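PDB 6DXO: RNA polymerase ECF-subfamily sigma factor from Streptomyces venezuelae, which directs RNA polymerase to specific promoters, probably acts in aerial mycelium formation, and is bound here by its anti-sigma factor RsbN. Local coordinates for residues V107-L112 with R122-N127. Sequence-based numbering, arbitrary orientation.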
loop_
_atom_site.group_PDB
_atom_site.type_symbol
_atom_site.label_atom_id
_atom_site.label_comp_id
_atom_site.label_asym_id
_atom_site.label_seq_id
_atom_site.Cartn_x
_atom_site.Cartn_y
_atom_site.Cartn_z
ATOM N N VAL A 107 -18.044 -4.805 4.084
ATOM C CA VAL A 107 -17.535 -6.142 3.765
ATOM C C VAL A 107 -16.079 -6.331 4.208
ATOM O O VAL A 107 -15.689 -7.413 4.625
ATOM C CB VAL A 107 -17.676 -6.508 2.261
ATOM C CG1 VAL A 107 -19.138 -6.531 1.839
ATOM C CG2 VAL A 107 -16.859 -5.576 1.389
ATOM N N THR A 108 -15.279 -5.276 4.118
ATOM C CA THR A 108 -13.870 -5.363 4.509
ATOM C C THR A 108 -13.744 -5.595 6.015
ATOM O O THR A 108 -13.081 -6.523 6.463
ATOM C CB THR A 108 -13.124 -4.095 4.116
ATOM O OG1 THR A 108 -13.232 -3.920 2.693
ATOM C CG2 THR A 108 -11.642 -4.203 4.493
ATOM N N LEU A 109 -14.422 -4.769 6.795
ATOM C CA LEU A 109 -14.406 -4.948 8.246
ATOM C C LEU A 109 -15.000 -6.292 8.681
ATOM O O LEU A 109 -14.417 -6.977 9.513
ATOM C CB LEU A 109 -15.148 -3.804 8.926
ATOM C CG LEU A 109 -14.558 -2.392 8.869
ATOM C CD1 LEU A 109 -15.644 -1.401 9.250
ATOM C CD2 LEU A 109 -13.365 -2.256 9.781
ATOM N N ARG A 110 -16.163 -6.653 8.137
ATOM C CA ARG A 110 -16.849 -7.883 8.573
ATOM C C ARG A 110 -16.132 -9.163 8.157
ATOM O O ARG A 110 -15.998 -10.107 8.950
ATOM C CB ARG A 110 -18.285 -7.932 8.037
ATOM C CG ARG A 110 -19.234 -6.938 8.672
ATOM C CD ARG A 110 -19.764 -7.433 10.018
ATOM N NE ARG A 110 -20.673 -8.561 9.847
ATOM C CZ ARG A 110 -20.465 -9.783 10.323
ATOM N NH1 ARG A 110 -19.373 -10.061 11.025
ATOM N NH2 ARG A 110 -21.357 -10.734 10.100
ATOM N N PHE A 111 -15.680 -9.208 6.910
ATOM C CA PHE A 111 -15.252 -10.482 6.352
ATOM C C PHE A 111 -13.749 -10.565 6.119
ATOM O O PHE A 111 -13.153 -11.613 6.321
ATOM C CB PHE A 111 -16.050 -10.798 5.088
ATOM C CG PHE A 111 -17.539 -10.745 5.301
ATOM C CD1 PHE A 111 -18.329 -9.863 4.573
ATOM C CD2 PHE A 111 -18.141 -11.540 6.266
ATOM C CE1 PHE A 111 -19.702 -9.799 4.780
ATOM C CE2 PHE A 111 -19.518 -11.477 6.480
ATOM C CZ PHE A 111 -20.295 -10.608 5.736
ATOM N N LEU A 112 -13.136 -9.453 5.733
ATOM C CA LEU A 112 -11.678 -9.435 5.582
ATOM C C LEU A 112 -10.952 -9.223 6.916
ATOM O O LEU A 112 -9.854 -9.724 7.110
ATOM C CB LEU A 112 -11.250 -8.396 4.544
ATOM C CG LEU A 112 -11.715 -8.707 3.117
ATOM C CD1 LEU A 112 -11.276 -7.617 2.152
ATOM C CD2 LEU A 112 -11.196 -10.069 2.658
ATOM N N ARG A 122 -19.627 -0.162 15.656
ATOM C CA ARG A 122 -18.855 0.826 16.409
ATOM C C ARG A 122 -17.873 1.576 15.517
ATOM O O ARG A 122 -17.770 2.803 15.594
ATOM C CB ARG A 122 -18.092 0.197 17.579
ATOM C CG ARG A 122 -18.927 -0.637 18.526
ATOM C CD ARG A 122 -19.972 0.183 19.274
ATOM N NE ARG A 122 -20.658 -0.651 20.257
ATOM C CZ ARG A 122 -21.692 -1.441 19.978
ATOM N NH1 ARG A 122 -22.178 -1.498 18.743
ATOM N NH2 ARG A 122 -22.243 -2.176 20.937
ATOM N N VAL A 123 -17.144 0.842 14.671
ATOM C CA VAL A 123 -16.187 1.467 13.753
ATOM C C VAL A 123 -16.835 2.403 12.732
ATOM O O VAL A 123 -16.294 3.480 12.426
ATOM C CB VAL A 123 -15.397 0.397 12.972
ATOM C CG1 VAL A 123 -14.510 1.052 11.887
ATOM C CG2 VAL A 123 -14.570 -0.437 13.932
ATOM N N MET A 124 -17.975 1.986 12.191
ATOM C CA MET A 124 -18.626 2.748 11.123
ATOM C C MET A 124 -19.559 3.850 11.633
ATOM O O MET A 124 -20.028 4.679 10.847
ATOM C CB MET A 124 -19.377 1.813 10.173
ATOM C CG MET A 124 -18.453 0.880 9.389
ATOM S SD MET A 124 -19.276 -0.035 8.079
ATOM C CE MET A 124 -19.497 1.253 6.845
ATOM N N GLY A 125 -19.818 3.857 12.934
ATOM C CA GLY A 125 -20.703 4.847 13.521
ATOM C C GLY A 125 -22.147 4.617 13.112
ATOM O O GLY A 125 -22.908 5.561 12.886
ATOM N N LYS A 126 -22.524 3.350 13.019
ATOM C CA LYS A 126 -23.884 2.976 12.667
ATOM C C LYS A 126 -24.448 2.014 13.708
ATOM O O LYS A 126 -23.710 1.478 14.526
ATOM C CB LYS A 126 -23.904 2.348 11.274
ATOM C CG LYS A 126 -23.289 3.253 10.217
ATOM C CD LYS A 126 -23.604 2.805 8.810
ATOM C CE LYS A 126 -23.747 4.011 7.897
ATOM N NZ LYS A 126 -24.283 3.632 6.563
ATOM N N ASN A 127 -25.762 1.811 13.705
ATOM C CA ASN A 127 -26.345 0.832 14.610
ATOM C C ASN A 127 -26.312 -0.546 13.976
ATOM O O ASN A 127 -26.242 -0.667 12.755
ATOM C CB ASN A 127 -27.776 1.228 15.000
ATOM C CG ASN A 127 -28.713 1.251 13.813
ATOM O OD1 ASN A 127 -28.995 0.213 13.214
ATOM N ND2 ASN A 127 -29.202 2.438 13.466
#
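Leu-109 meets Val-123 and Met-124 where two helices of sigma region 4 pack together. Region 4 is a helix-turn-helix domain. Helix 101-112 supplies Leu-109, helix 117-124 supplies the other two residues, and helix 128-144 follows, consistent with the place of a recognition helix. The contact is purely apolar and small, with 116 Å² buried over both sides. Leu-109 and Val-123 are also the nearest backbone pair, with CA atoms 8.6 Å apart.

Leu-109 does the work through its methyl groups. CD1 touches both partners. It lies 3.6 Å from Met-124 CG. Val-123 CG1 is 3.8 Å from the same Leu-109 CD1. CD2 adds a looser touch on the same Val-123 methyl. Leucine and valine approach tip to tip. Val-123 carries CG1 anti to its backbone N (chi1 173°), which turns that methyl onto the leucine. Met-124 instead crosses the leucine at a slant. Its bend at chi3 (75°) sets the place of CE, which lies farther from Leu-109 CD1 than CG or SD does.

Leu-109 also packs on Leu-115 and Thr-120, so its buried side chain joins the helices and the connecting turn. Met-124 also touches Cys-106 of helix 101-112 and Leu-134 of helix 128-144. Gly-125 is the first residue past helix 117-124 and leaves helical geometry with positive phi (70°). The sulfur is a secondary partner of the leucine, with Met-124 SD 4.1 Å from Leu-109 CD1.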